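Local coordinates for endo-1,4-beta-xylanase (Uncultured bacterium, PDB 7AX7), which uses a bound cobalt ion in its CE4 deacetylase domain, the part modelled here, to cleave acetyl groups from acetylated xylan, at residues P117-G121 with K198-N202; G56-A60 with V180-E184; T131-V137 with N158-A164; I24-V30 with L165-E170. Numbering follows the deposited sequence.

Contact 1. Residues P117-G121 with K198-N202; sequences PFIQG and KIWSN
Phe118, Ile199 and Trp200 each lose 69 Å² here, where two short, weakly bonded strands run parallel, their end-to-end directions 33° apart. The secure bridge pairs Ile119 with Trp200, CA to CA 4.8 Å. Trp200 bonds to strand 118-123 through both its N and its O: N to Phe118 O at 2.8 Å, O from Gln120 N at 2.7 Å, flanking Ile119. Ile119 (mm) and Trp200 (chi1 m, chi2 88°) share one face, with Ile119 CD1 3.8 Å from Trp200 CB, while the indole NE1 bonds to Pro193 O. On the other face Ile199 (tt) puts CG1 3.7 Å from Phe118 CB, and CD1 reaches the edge of the Phe118 ring. That ring (chi1 m) leads away to meet Phe99 edge-to-face. A water accepts from Phe118 N (3.0 Å) and donates to Lys198 O (2.6 Å). Beyond the bridge Gln120 leaves beta geometry (phi/psi -109/-83) and Gly121 takes phi 93°, a conformation that calls for glycine; Gly121 N then bonds to Ser201 OG at 2.9 Å. Strand 199-200 thus adds to strand 118-123, which pairs with strand 148-153, in the parallel sheet of a NodB-homology deacetylase, a distorted (beta/alpha) barrel.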
loop_
_atom_site.group_PDB
_atom_site.type_symbol
_atom_site.label_atom_id
_atom_site.label_comp_id
_atom_site.label_asym_id
_atom_site.label_seq_id
_atom_site.Cartn_x
_atom_site.Cartn_y
_atom_site.Cartn_z
ATOM N N PRO A 117 4.092 -0.845 12.334
ATOM C CA PRO A 117 2.692 -1.291 12.347
ATOM C C PRO A 117 2.378 -2.132 11.114
ATOM O O PRO A 117 2.787 -1.811 9.991
ATOM C CB PRO A 117 1.895 0.020 12.350
ATOM C CG PRO A 117 2.867 1.068 12.844
ATOM C CD PRO A 117 4.214 0.625 12.358
ATOM N N PHE A 118 1.635 -3.213 11.341
ATOM C CA PHE A 118 1.171 -4.093 10.275
ATOM C C PHE A 118 -0.114 -3.544 9.655
ATOM O O PHE A 118 -1.055 -3.192 10.374
ATOM C CB PHE A 118 0.903 -5.502 10.819
ATOM C CG PHE A 118 2.152 -6.317 11.108
ATOM C CD1 PHE A 118 3.129 -5.848 11.979
ATOM C CD2 PHE A 118 2.325 -7.568 10.522
ATOM C CE1 PHE A 118 4.264 -6.602 12.252
ATOM C CE2 PHE A 118 3.457 -8.327 10.787
ATOM C CZ PHE A 118 4.424 -7.840 11.660
ATOM N N ILE A 119 -0.178 -3.537 8.327
ATOM C CA ILE A 119 -1.354 -3.076 7.597
ATOM C C ILE A 119 -1.910 -4.226 6.771
ATOM O O ILE A 119 -1.162 -4.910 6.066
ATOM C CB ILE A 119 -1.028 -1.872 6.695
ATOM C CG1 ILE A 119 -0.524 -0.696 7.543
ATOM C CG2 ILE A 119 -2.256 -1.490 5.873
ATOM C CD1 ILE A 119 -1.492 -0.257 8.634
ATOM N N GLN A 120 -3.215 -4.454 6.874
ATOM C CA GLN A 120 -3.874 -5.348 5.933
ATOM C C GLN A 120 -4.773 -4.541 4.995
ATOM O O GLN A 120 -4.357 -4.187 3.892
ATOM C CB GLN A 120 -4.676 -6.419 6.674
ATOM C CG GLN A 120 -5.401 -7.374 5.741
ATOM C CD GLN A 120 -6.154 -8.448 6.488
ATOM O OE1 GLN A 120 -5.677 -8.977 7.493
ATOM N NE2 GLN A 120 -7.348 -8.763 6.013
ATOM N N GLY A 121 -5.997 -4.220 5.428
ATOM C CA GLY A 121 -6.941 -3.520 4.570
ATOM C C GLY A 121 -7.836 -4.499 3.836
ATOM O O GLY A 121 -7.679 -5.719 3.920
ATOM N N LYS A 198 -0.500 -6.233 16.310
ATOM C CA LYS A 198 -1.766 -5.815 15.726
ATOM C C LYS A 198 -1.602 -5.644 14.225
ATOM O O LYS A 198 -0.540 -5.242 13.745
ATOM C CB LYS A 198 -2.241 -4.500 16.341
ATOM C CG LYS A 198 -3.614 -4.038 15.890
ATOM C CD LYS A 198 -4.068 -2.858 16.731
ATOM C CE LYS A 198 -5.466 -2.386 16.328
ATOM N NZ LYS A 198 -6.525 -3.360 16.728
ATOM N N ILE A 199 -2.657 -5.949 13.477
ATOM C CA ILE A 199 -2.679 -5.666 12.047
ATOM C C ILE A 199 -3.939 -4.865 11.732
ATOM O O ILE A 199 -5.050 -5.279 12.085
ATOM C CB ILE A 199 -2.589 -6.953 11.198
ATOM C CG1 ILE A 199 -2.471 -6.605 9.705
ATOM C CG2 ILE A 199 -3.772 -7.849 11.431
ATOM C CD1 ILE A 199 -1.784 -7.709 8.877
ATOM N N TRP A 200 -3.761 -3.724 11.063
ATOM C CA TRP A 200 -4.800 -2.716 10.883
ATOM C C TRP A 200 -5.434 -2.815 9.500
ATOM O O TRP A 200 -4.731 -2.949 8.495
ATOM C CB TRP A 200 -4.225 -1.305 11.020
ATOM C CG TRP A 200 -3.590 -0.922 12.316
ATOM C CD1 TRP A 200 -2.282 -1.098 12.679
ATOM C CD2 TRP A 200 -4.217 -0.226 13.396
ATOM N NE1 TRP A 200 -2.063 -0.571 13.937
ATOM C CE2 TRP A 200 -3.236 -0.031 14.400
ATOM C CE3 TRP A 200 -5.519 0.240 13.624
ATOM C CZ2 TRP A 200 -3.520 0.609 15.614
ATOM C CZ3 TRP A 200 -5.795 0.885 14.833
ATOM C CH2 TRP A 200 -4.802 1.061 15.807
ATOM N N SER A 201 -6.762 -2.712 9.451
ATOM C CA SER A 201 -7.482 -2.472 8.208
ATOM C C SER A 201 -8.277 -1.175 8.215
ATOM O O SER A 201 -8.709 -0.726 7.147
ATOM C CB SER A 201 -8.435 -3.640 7.900
ATOM O OG SER A 201 -7.696 -4.832 7.712
ATOM N N ASN A 202 -8.479 -0.571 9.381
ATOM C CA ASN A 202 -9.236 0.661 9.535
ATOM C C ASN A 202 -8.639 1.399 10.721
ATOM O O ASN A 202 -8.267 0.777 11.718
ATOM C CB ASN A 202 -10.732 0.380 9.757
ATOM C CG ASN A 202 -11.589 1.637 9.690
ATOM O OD1 ASN A 202 -11.497 2.511 10.554
ATOM N ND2 ASN A 202 -12.447 1.721 8.673
HETATM O O HOH W 1 1.003 -3.231 14.250
#

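Contact 2. Residues G56-A60 with V180-E184; sequences GCELA and VTVSE
This is a polar side-chain contact between a sheet strand and the N-terminus of a helix: Glu58, on strand 58-61, reaches the first turn of helix 182-189. The two backbones stay apart, 6.1 Å at the closest CA pair, Glu58 to Thr181. Extended with chi1 and chi2 both t, the Glu58 side chain presents its carboxylate to Ser183 (chi1 m). Ser183 N donates to Glu58 OE1 at 2.8 Å, nearly straight at 170°, and Ser183 OG donates to Glu58 OE2 at 2.5 Å. A negative group thus meets a helix start, where amide NH groups lack partners from a preceding turn. The helix also caps itself: Thr181 (chi1 p) is the N-cap and forms a capping box with Glu184, Glu184 N to Thr181 OG1 and Thr181 N to Glu184 OE1 both being 3.0 Å. Gly56, at phi 68°, closes the preceding helix in a Schellman motif; its O lies 3.8 Å from Thr181 CG2. Strand 33-36 pairs with strand 58-61, Thr33 touches both Glu58 and Thr181, and on the opposite face of the sheet from Glu58, Leu59 packs against helices 46-54 and 74-92.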
loop_
_atom_site.group_PDB
_atom_site.type_symbol
_atom_site.label_atom_id
_atom_site.label_comp_id
_atom_site.label_asym_id
_atom_site.label_seq_id
_atom_site.Cartn_x
_atom_site.Cartn_y
_atom_site.Cartn_z
ATOM N N GLY A 56 3.719 13.371 -3.283
ATOM C CA GLY A 56 3.258 13.167 -1.925
ATOM C C GLY A 56 2.616 11.823 -1.674
ATOM O O GLY A 56 1.833 11.691 -0.729
ATOM N N CYS A 57 2.895 10.825 -2.508
ATOM C CA CYS A 57 2.450 9.471 -2.218
ATOM C C CYS A 57 3.404 8.857 -1.212
ATOM O O CYS A 57 4.613 9.077 -1.278
ATOM C CB CYS A 57 2.392 8.617 -3.485
ATOM S SG CYS A 57 1.138 9.155 -4.694
ATOM N N GLU A 58 2.851 8.104 -0.270
ATOM C CA GLU A 58 3.648 7.521 0.798
ATOM C C GLU A 58 4.272 6.211 0.344
ATOM O O GLU A 58 3.619 5.389 -0.304
ATOM C CB GLU A 58 2.790 7.272 2.037
ATOM C CG GLU A 58 3.568 6.609 3.171
ATOM C CD GLU A 58 2.836 6.660 4.499
ATOM O OE1 GLU A 58 1.600 6.850 4.495
ATOM O OE2 GLU A 58 3.504 6.518 5.553
ATOM N N LEU A 59 5.536 6.011 0.701
ATOM C CA LEU A 59 6.225 4.759 0.423
ATOM C C LEU A 59 6.334 3.934 1.710
ATOM O O LEU A 59 6.740 4.450 2.760
ATOM C CB LEU A 59 7.604 5.023 -0.189
ATOM C CG LEU A 59 7.658 5.908 -1.447
ATOM C CD1 LEU A 59 9.084 6.003 -1.990
ATOM C CD2 LEU A 59 6.710 5.402 -2.535
ATOM N N ALA A 60 5.970 2.654 1.621
ATOM C CA ALA A 60 5.931 1.735 2.757
ATOM C C ALA A 60 6.588 0.409 2.355
ATOM O O ALA A 60 6.981 0.204 1.205
ATOM C CB ALA A 60 4.482 1.518 3.237
ATOM N N VAL A 180 -6.438 9.799 1.486
ATOM C CA VAL A 180 -5.299 10.091 2.346
ATOM C C VAL A 180 -4.287 8.959 2.234
ATOM O O VAL A 180 -4.619 7.834 1.854
ATOM C CB VAL A 180 -5.724 10.281 3.818
ATOM C CG1 VAL A 180 -6.648 11.508 3.964
ATOM C CG2 VAL A 180 -6.412 9.023 4.351
ATOM N N THR A 181 -3.034 9.273 2.569
ATOM C CA THR A 181 -2.046 8.227 2.779
ATOM C C THR A 181 -2.336 7.517 4.100
ATOM O O THR A 181 -3.135 7.981 4.918
ATOM C CB THR A 181 -0.625 8.800 2.800
ATOM O OG1 THR A 181 -0.448 9.608 3.978
ATOM C CG2 THR A 181 -0.347 9.654 1.550
ATOM N N VAL A 182 -1.677 6.375 4.305
ATOM C CA VAL A 182 -1.845 5.645 5.561
ATOM C C VAL A 182 -1.356 6.487 6.740
ATOM O O VAL A 182 -2.032 6.579 7.776
ATOM C CB VAL A 182 -1.141 4.278 5.480
ATOM C CG1 VAL A 182 -1.282 3.513 6.797
ATOM C CG2 VAL A 182 -1.733 3.451 4.332
ATOM N N SER A 183 -0.199 7.147 6.596
ATOM C CA SER A 183 0.252 8.071 7.637
ATOM C C SER A 183 -0.793 9.151 7.892
ATOM O O SER A 183 -1.147 9.429 9.042
ATOM C CB SER A 183 1.594 8.711 7.255
ATOM O OG SER A 183 2.688 7.850 7.521
ATOM N N GLU A 184 -1.301 9.776 6.826
ATOM C CA GLU A 184 -2.316 10.813 7.003
ATOM C C GLU A 184 -3.582 10.248 7.636
ATOM O O GLU A 184 -4.231 10.919 8.443
ATOM C CB GLU A 184 -2.634 11.468 5.661
ATOM C CG GLU A 184 -1.556 12.400 5.167
ATOM C CD GLU A 184 -1.762 12.786 3.716
ATOM O OE1 GLU A 184 -2.623 12.169 3.049
ATOM O OE2 GLU A 184 -1.063 13.706 3.247
HETATM O O HOH W 2 1.738 12.827 1.718
#

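Contact 3. Residues T131-V137 with N158-A164; sequences TSVQQRV and NSQTVQA
The first turns of helices 133-143 and 159-174, neighbours joined through strand 148-153 in the NodB-homology fold, cross at -58°, their axes 8.4 Å apart, with Val133 and Ala164 closest (CA to CA 5.1 Å). Arg136 (chi1 m, chi2 and chi3 t) reaches to the start of the second helix. Its NH1 donates to Asn158 OD1 and to Thr161 OG1, each at 2.8 Å; its NE turns back to Thr131 O at 2.9 Å. NH2 bonds weakly to Thr131 O (3.2 Å) and well to a water at 2.8 Å, which donates to Asn158 OD1 at 2.9 Å. Thr161 OG1 has its strongest partner in Asp126 OD2, and Asn158 ND2 bonds to His153 O and Asp126 O. Ser132 and Gln135 close a capping box (Gln135 N to Ser132 OG 2.8 Å). Ala164 CB packs 3.7 Å from Val137 CG2, and Gln160 CB lies over one guanidinium face. Every guanidinium nitrogen thus has neutral oxygens as acceptors, while Asp126, touching Arg136, links its carboxylate to it through Thr161 OG1.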
loop_
_atom_site.group_PDB
_atom_site.type_symbol
_atom_site.label_atom_id
_atom_site.label_comp_id
_atom_site.label_asym_id
_atom_site.label_seq_id
_atom_site.Cartn_x
_atom_site.Cartn_y
_atom_site.Cartn_z
ATOM N N THR A 131 -10.507 -11.583 -12.441
ATOM C CA THR A 131 -11.312 -10.530 -11.828
ATOM C C THR A 131 -11.354 -9.354 -12.797
ATOM O O THR A 131 -10.324 -8.731 -13.078
ATOM C CB THR A 131 -10.740 -10.116 -10.476
ATOM O OG1 THR A 131 -10.456 -11.289 -9.704
ATOM C CG2 THR A 131 -11.735 -9.244 -9.719
ATOM N N SER A 132 -12.542 -9.060 -13.313
ATOM C CA SER A 132 -12.693 -8.081 -14.376
ATOM C C SER A 132 -12.407 -6.670 -13.868
ATOM O O SER A 132 -12.379 -6.396 -12.663
ATOM C CB SER A 132 -14.111 -8.126 -14.937
ATOM O OG SER A 132 -15.012 -7.583 -13.981
ATOM N N VAL A 133 -12.220 -5.754 -14.821
ATOM C CA VAL A 133 -12.179 -4.326 -14.495
ATOM C C VAL A 133 -13.349 -3.949 -13.586
ATOM O O VAL A 133 -13.166 -3.390 -12.498
ATOM C CB VAL A 133 -12.185 -3.482 -15.782
ATOM C CG1 VAL A 133 -12.355 -2.000 -15.439
ATOM C CG2 VAL A 133 -10.917 -3.729 -16.581
ATOM N N GLN A 134 -14.576 -4.239 -14.034
ATOM C CA GLN A 134 -15.762 -3.778 -13.308
ATOM C C GLN A 134 -15.932 -4.488 -11.964
ATOM O O GLN A 134 -16.437 -3.887 -11.006
ATOM C CB GLN A 134 -17.011 -3.971 -14.168
ATOM C CG GLN A 134 -18.218 -3.213 -13.652
ATOM C CD GLN A 134 -18.004 -1.710 -13.673
ATOM O OE1 GLN A 134 -17.390 -1.173 -14.596
ATOM N NE2 GLN A 134 -18.483 -1.031 -12.643
ATOM N N GLN A 135 -15.532 -5.758 -11.860
ATOM C CA GLN A 135 -15.501 -6.384 -10.540
ATOM C C GLN A 135 -14.567 -5.621 -9.607
ATOM O O GLN A 135 -14.888 -5.399 -8.432
ATOM C CB GLN A 135 -15.067 -7.848 -10.641
ATOM C CG GLN A 135 -16.135 -8.805 -11.171
ATOM C CD GLN A 135 -15.638 -10.246 -11.242
ATOM O OE1 GLN A 135 -14.698 -10.560 -11.975
ATOM N NE2 GLN A 135 -16.264 -11.125 -10.467
ATOM N N ARG A 136 -13.403 -5.212 -10.119
ATOM C CA ARG A 136 -12.463 -4.443 -9.310
ATOM C C ARG A 136 -13.085 -3.129 -8.855
ATOM O O ARG A 136 -13.000 -2.763 -7.676
ATOM C CB ARG A 136 -11.170 -4.206 -10.100
ATOM C CG ARG A 136 -10.407 -5.500 -10.349
ATOM C CD ARG A 136 -9.248 -5.358 -11.321
ATOM N NE ARG A 136 -8.794 -6.687 -11.730
ATOM C CZ ARG A 136 -7.526 -7.036 -11.937
ATOM N NH1 ARG A 136 -6.545 -6.153 -11.771
ATOM N NH2 ARG A 136 -7.240 -8.283 -12.303
ATOM N N VAL A 137 -13.730 -2.414 -9.780
ATOM C CA VAL A 137 -14.426 -1.178 -9.435
ATOM C C VAL A 137 -15.422 -1.432 -8.311
ATOM O O VAL A 137 -15.406 -0.756 -7.276
ATOM C CB VAL A 137 -15.124 -0.593 -10.681
ATOM C CG1 VAL A 137 -16.092 0.521 -10.291
ATOM C CG2 VAL A 137 -14.095 -0.103 -11.720
ATOM N N ASN A 158 -0.501 -5.273 -14.388
ATOM C CA ASN A 158 -1.842 -5.271 -13.792
ATOM C C ASN A 158 -2.702 -4.142 -14.377
ATOM O O ASN A 158 -3.246 -3.275 -13.682
ATOM C CB ASN A 158 -1.754 -5.180 -12.272
ATOM C CG ASN A 158 -3.022 -5.657 -11.609
ATOM O OD1 ASN A 158 -3.780 -6.417 -12.211
ATOM N ND2 ASN A 158 -3.263 -5.228 -10.368
ATOM N N SER A 159 -2.847 -4.188 -15.701
ATOM C CA SER A 159 -3.544 -3.122 -16.405
ATOM C C SER A 159 -5.038 -3.097 -16.108
ATOM O O SER A 159 -5.666 -2.050 -16.280
ATOM C CB SER A 159 -3.308 -3.248 -17.909
ATOM O OG SER A 159 -3.690 -4.523 -18.361
ATOM N N GLN A 160 -5.628 -4.200 -15.642
ATOM C CA GLN A 160 -7.061 -4.152 -15.351
ATOM C C GLN A 160 -7.357 -3.297 -14.122
ATOM O O GLN A 160 -8.452 -2.728 -14.008
ATOM C CB GLN A 160 -7.614 -5.564 -15.186
ATOM C CG GLN A 160 -7.701 -6.333 -16.498
ATOM C CD GLN A 160 -8.106 -7.783 -16.301
ATOM O OE1 GLN A 160 -7.354 -8.581 -15.742
ATOM N NE2 GLN A 160 -9.295 -8.130 -16.759
ATOM N N THR A 161 -6.403 -3.191 -13.195
ATOM C CA THR A 161 -6.564 -2.259 -12.080
ATOM C C THR A 161 -6.351 -0.828 -12.538
ATOM O O THR A 161 -7.042 0.091 -12.075
ATOM C CB THR A 161 -5.606 -2.623 -10.951
ATOM O OG1 THR A 161 -6.094 -3.804 -10.297
ATOM C CG2 THR A 161 -5.466 -1.473 -9.932
ATOM N N VAL A 162 -5.403 -0.615 -13.454
ATOM C CA VAL A 162 -5.268 0.694 -14.084
ATOM C C VAL A 162 -6.577 1.107 -14.750
ATOM O O VAL A 162 -7.033 2.247 -14.603
ATOM C CB VAL A 162 -4.098 0.684 -15.083
ATOM C CG1 VAL A 162 -4.046 2.002 -15.832
ATOM C CG2 VAL A 162 -2.774 0.418 -14.341
ATOM N N GLN A 163 -7.211 0.187 -15.482
ATOM C CA GLN A 163 -8.490 0.505 -16.109
ATOM C C GLN A 163 -9.556 0.820 -15.068
ATOM O O GLN A 163 -10.392 1.703 -15.275
ATOM C CB GLN A 163 -8.951 -0.652 -16.999
ATOM C CG GLN A 163 -8.130 -0.849 -18.250
ATOM C CD GLN A 163 -8.497 -2.139 -18.979
ATOM O OE1 GLN A 163 -8.110 -3.242 -18.565
ATOM N NE2 GLN A 163 -9.257 -2.008 -20.056
ATOM N N ALA A 164 -9.532 0.112 -13.939
ATOM C CA ALA A 164 -10.556 0.270 -12.910
ATOM C C ALA A 164 -10.390 1.554 -12.108
ATOM O O ALA A 164 -11.380 2.098 -11.617
ATOM C CB ALA A 164 -10.525 -0.930 -11.963
HETATM O O HOH W 3 -4.637 -9.232 -12.265
#

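Contact 4. Residues I24-V30 with L165-E170; sequences ILERYGV and LPQIIE
In the barrel-like NodB-homology fold, helices 16-28 and 159-174 pack side by side outside the parallel sheet; their segments 24-28 and 165-170 run 32° apart, axes 10.4 Å from each other. Ile169 (chi1 m, chi2 t) buries most, 82 Å², with CB over one face of the Tyr28 ring. Its CG2 lies 3.6 Å from Tyr28 CG and 3.8 Å from Val30 CG2, and its CD1 sits 3.9 Å from Ile24 CG2 and 4.0 Å from Leu25 CD2. Leu165 (chi1 t, chi2 p) turns CD2 to the same pair, 3.7 Å from Ile24 CG2 and 4.1 Å from Leu25 CD2. Pro166, at a kink in its helix, sets CD 4.0 Å from Ile24 CD1. Gly29, at phi 64°, closes the helix with a Schellman motif, after which Val30 faces Ile169. Tyr28 (chi1 m) runs past Pro166, its OH 3.9 Å from Pro166 CB, to the surface, where a water joins Tyr28 OH at 2.7 Å to Glu170 OE1 at 2.8 Å.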
loop_
_atom_site.group_PDB
_atom_site.type_symbol
_atom_site.label_atom_id
_atom_site.label_comp_id
_atom_site.label_asym_id
_atom_site.label_seq_id
_atom_site.Cartn_x
_atom_site.Cartn_y
_atom_site.Cartn_z
ATOM N N ILE A 24 -2.979 8.538 -13.281
ATOM C CA ILE A 24 -4.379 8.663 -12.889
ATOM C C ILE A 24 -4.499 9.397 -11.553
ATOM O O ILE A 24 -5.327 10.303 -11.394
ATOM C CB ILE A 24 -5.032 7.271 -12.841
ATOM C CG1 ILE A 24 -5.144 6.690 -14.256
ATOM C CG2 ILE A 24 -6.382 7.318 -12.119
ATOM C CD1 ILE A 24 -5.326 5.161 -14.276
ATOM N N LEU A 25 -3.688 9.008 -10.569
ATOM C CA LEU A 25 -3.700 9.712 -9.292
ATOM C C LEU A 25 -3.426 11.197 -9.486
ATOM O O LEU A 25 -4.091 12.042 -8.879
ATOM C CB LEU A 25 -2.679 9.095 -8.333
ATOM C CG LEU A 25 -2.874 7.626 -7.919
ATOM C CD1 LEU A 25 -1.739 7.198 -7.007
ATOM C CD2 LEU A 25 -4.233 7.405 -7.232
ATOM N N GLU A 26 -2.460 11.537 -10.339
ATOM C CA GLU A 26 -2.164 12.948 -10.582
ATOM C C GLU A 26 -3.349 13.652 -11.228
ATOM O O GLU A 26 -3.683 14.787 -10.861
ATOM C CB GLU A 26 -0.921 13.083 -11.461
ATOM C CG GLU A 26 -0.511 14.522 -11.774
ATOM C CD GLU A 26 0.769 14.589 -12.608
ATOM O OE1 GLU A 26 1.035 13.631 -13.368
ATOM O OE2 GLU A 26 1.508 15.594 -12.502
ATOM N N ARG A 27 -3.994 12.993 -12.195
ATOM C CA ARG A 27 -5.122 13.598 -12.896
ATOM C C ARG A 27 -6.217 14.004 -11.919
ATOM O O ARG A 27 -6.800 15.084 -12.045
ATOM C CB ARG A 27 -5.650 12.614 -13.948
ATOM C CG ARG A 27 -6.812 13.084 -14.823
ATOM C CD ARG A 27 -7.422 11.885 -15.585
ATOM N NE ARG A 27 -6.381 11.045 -16.181
ATOM C CZ ARG A 27 -6.510 9.752 -16.473
ATOM N NH1 ARG A 27 -7.646 9.098 -16.231
ATOM N NH2 ARG A 27 -5.487 9.108 -17.008
ATOM N N TYR A 28 -6.505 13.150 -10.931
ATOM C CA TYR A 28 -7.551 13.395 -9.941
ATOM C C TYR A 28 -7.050 14.097 -8.677
ATOM O O TYR A 28 -7.846 14.330 -7.759
ATOM C CB TYR A 28 -8.230 12.067 -9.562
ATOM C CG TYR A 28 -9.161 11.543 -10.638
ATOM C CD1 TYR A 28 -10.474 12.012 -10.745
ATOM C CD2 TYR A 28 -8.722 10.601 -11.560
ATOM C CE1 TYR A 28 -11.329 11.536 -11.742
ATOM C CE2 TYR A 28 -9.564 10.123 -12.558
ATOM C CZ TYR A 28 -10.856 10.593 -12.647
ATOM O OH TYR A 28 -11.675 10.102 -13.642
ATOM N N GLY A 29 -5.766 14.437 -8.599
ATOM C CA GLY A 29 -5.264 15.108 -7.405
ATOM C C GLY A 29 -5.357 14.261 -6.155
ATOM O O GLY A 29 -5.669 14.776 -5.073
ATOM N N VAL A 30 -5.078 12.969 -6.278
ATOM C CA VAL A 30 -5.270 11.997 -5.210
ATOM C C VAL A 30 -3.919 11.421 -4.812
ATOM O O VAL A 30 -3.071 11.147 -5.668
ATOM C CB VAL A 30 -6.239 10.880 -5.657
ATOM C CG1 VAL A 30 -6.220 9.730 -4.682
ATOM C CG2 VAL A 30 -7.658 11.447 -5.810
ATOM N N LEU A 165 -9.162 2.052 -11.968
ATOM C CA LEU A 165 -8.910 3.111 -10.995
ATOM C C LEU A 165 -9.705 4.400 -11.244
ATOM O O LEU A 165 -10.171 5.003 -10.259
ATOM C CB LEU A 165 -7.402 3.387 -10.944
ATOM C CG LEU A 165 -6.931 4.333 -9.837
ATOM C CD1 LEU A 165 -7.314 3.804 -8.456
ATOM C CD2 LEU A 165 -5.433 4.557 -9.921
ATOM N N PRO A 166 -9.903 4.880 -12.478
ATOM C CA PRO A 166 -10.664 6.133 -12.622
ATOM C C PRO A 166 -12.080 6.051 -12.075
ATOM O O PRO A 166 -12.507 6.981 -11.379
ATOM C CB PRO A 166 -10.625 6.391 -14.135
ATOM C CG PRO A 166 -9.282 5.820 -14.533
ATOM C CD PRO A 166 -9.229 4.518 -13.739
ATOM N N GLN A 167 -12.817 4.966 -12.354
ATOM C CA GLN A 167 -14.157 4.818 -11.784
ATOM C C GLN A 167 -14.110 4.765 -10.265
ATOM O O GLN A 167 -15.009 5.278 -9.589
ATOM C CB GLN A 167 -14.842 3.554 -12.308
ATOM C CG GLN A 167 -15.313 3.595 -13.761
ATOM C CD GLN A 167 -15.789 2.219 -14.263
ATOM O OE1 GLN A 167 -15.070 1.530 -14.993
ATOM N NE2 GLN A 167 -16.998 1.826 -13.871
ATOM N N ILE A 168 -13.099 4.096 -9.710
ATOM C CA ILE A 168 -12.997 3.985 -8.258
ATOM C C ILE A 168 -12.849 5.365 -7.628
ATOM O O ILE A 168 -13.568 5.711 -6.683
ATOM C CB ILE A 168 -11.836 3.053 -7.859
ATOM C CG1 ILE A 168 -12.129 1.608 -8.295
ATOM C CG2 ILE A 168 -11.596 3.126 -6.321
ATOM C CD1 ILE A 168 -10.916 0.665 -8.193
ATOM N N ILE A 169 -11.922 6.178 -8.143
ATOM C CA ILE A 169 -11.689 7.501 -7.559
ATOM C C ILE A 169 -12.922 8.377 -7.733
ATOM O O ILE A 169 -13.431 8.972 -6.772
ATOM C CB ILE A 169 -10.445 8.159 -8.185
ATOM C CG1 ILE A 169 -9.176 7.407 -7.773
ATOM C CG2 ILE A 169 -10.363 9.653 -7.806
ATOM C CD1 ILE A 169 -7.971 7.813 -8.558
ATOM N N GLU A 170 -13.416 8.471 -8.968
ATOM C CA GLU A 170 -14.594 9.280 -9.245
ATOM C C GLU A 170 -15.761 8.864 -8.362
ATOM O O GLU A 170 -16.503 9.720 -7.861
ATOM C CB GLU A 170 -14.974 9.152 -10.720
ATOM C CG GLU A 170 -16.114 10.058 -11.153
ATOM C CD GLU A 170 -16.767 9.587 -12.432
ATOM O OE1 GLU A 170 -16.132 9.698 -13.497
ATOM O OE2 GLU A 170 -17.911 9.090 -12.364
HETATM O O HOH W 4 -13.988 11.430 -14.039
#

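Overall arrangement
Contacts 3 and 4 share helix 159-174 and lie toward the outside, their centres about 17 and 16 Å from the centre of the chain; contacts 1 and 2 sit further in, at about 11 and 8 Å, and reach the same parallel sheet. Chemistry follows place. Contact 1 is strand pairing by backbone bonds, contact 2 a carboxylate at a helix start, contact 3 mainly a guanidinium network, and contact 4 apolar packing with a water at its exposed edge. Contacts 3 and 4 meet through Val137 against Ile168 and a probable Gln134-Gln167 hydrogen bond. Contact 2 touches contact 1, Val182 on Ile119, and contact 4, Cys57 on Leu25. The cobalt ligands Asp12, His62 and His66 lie in none.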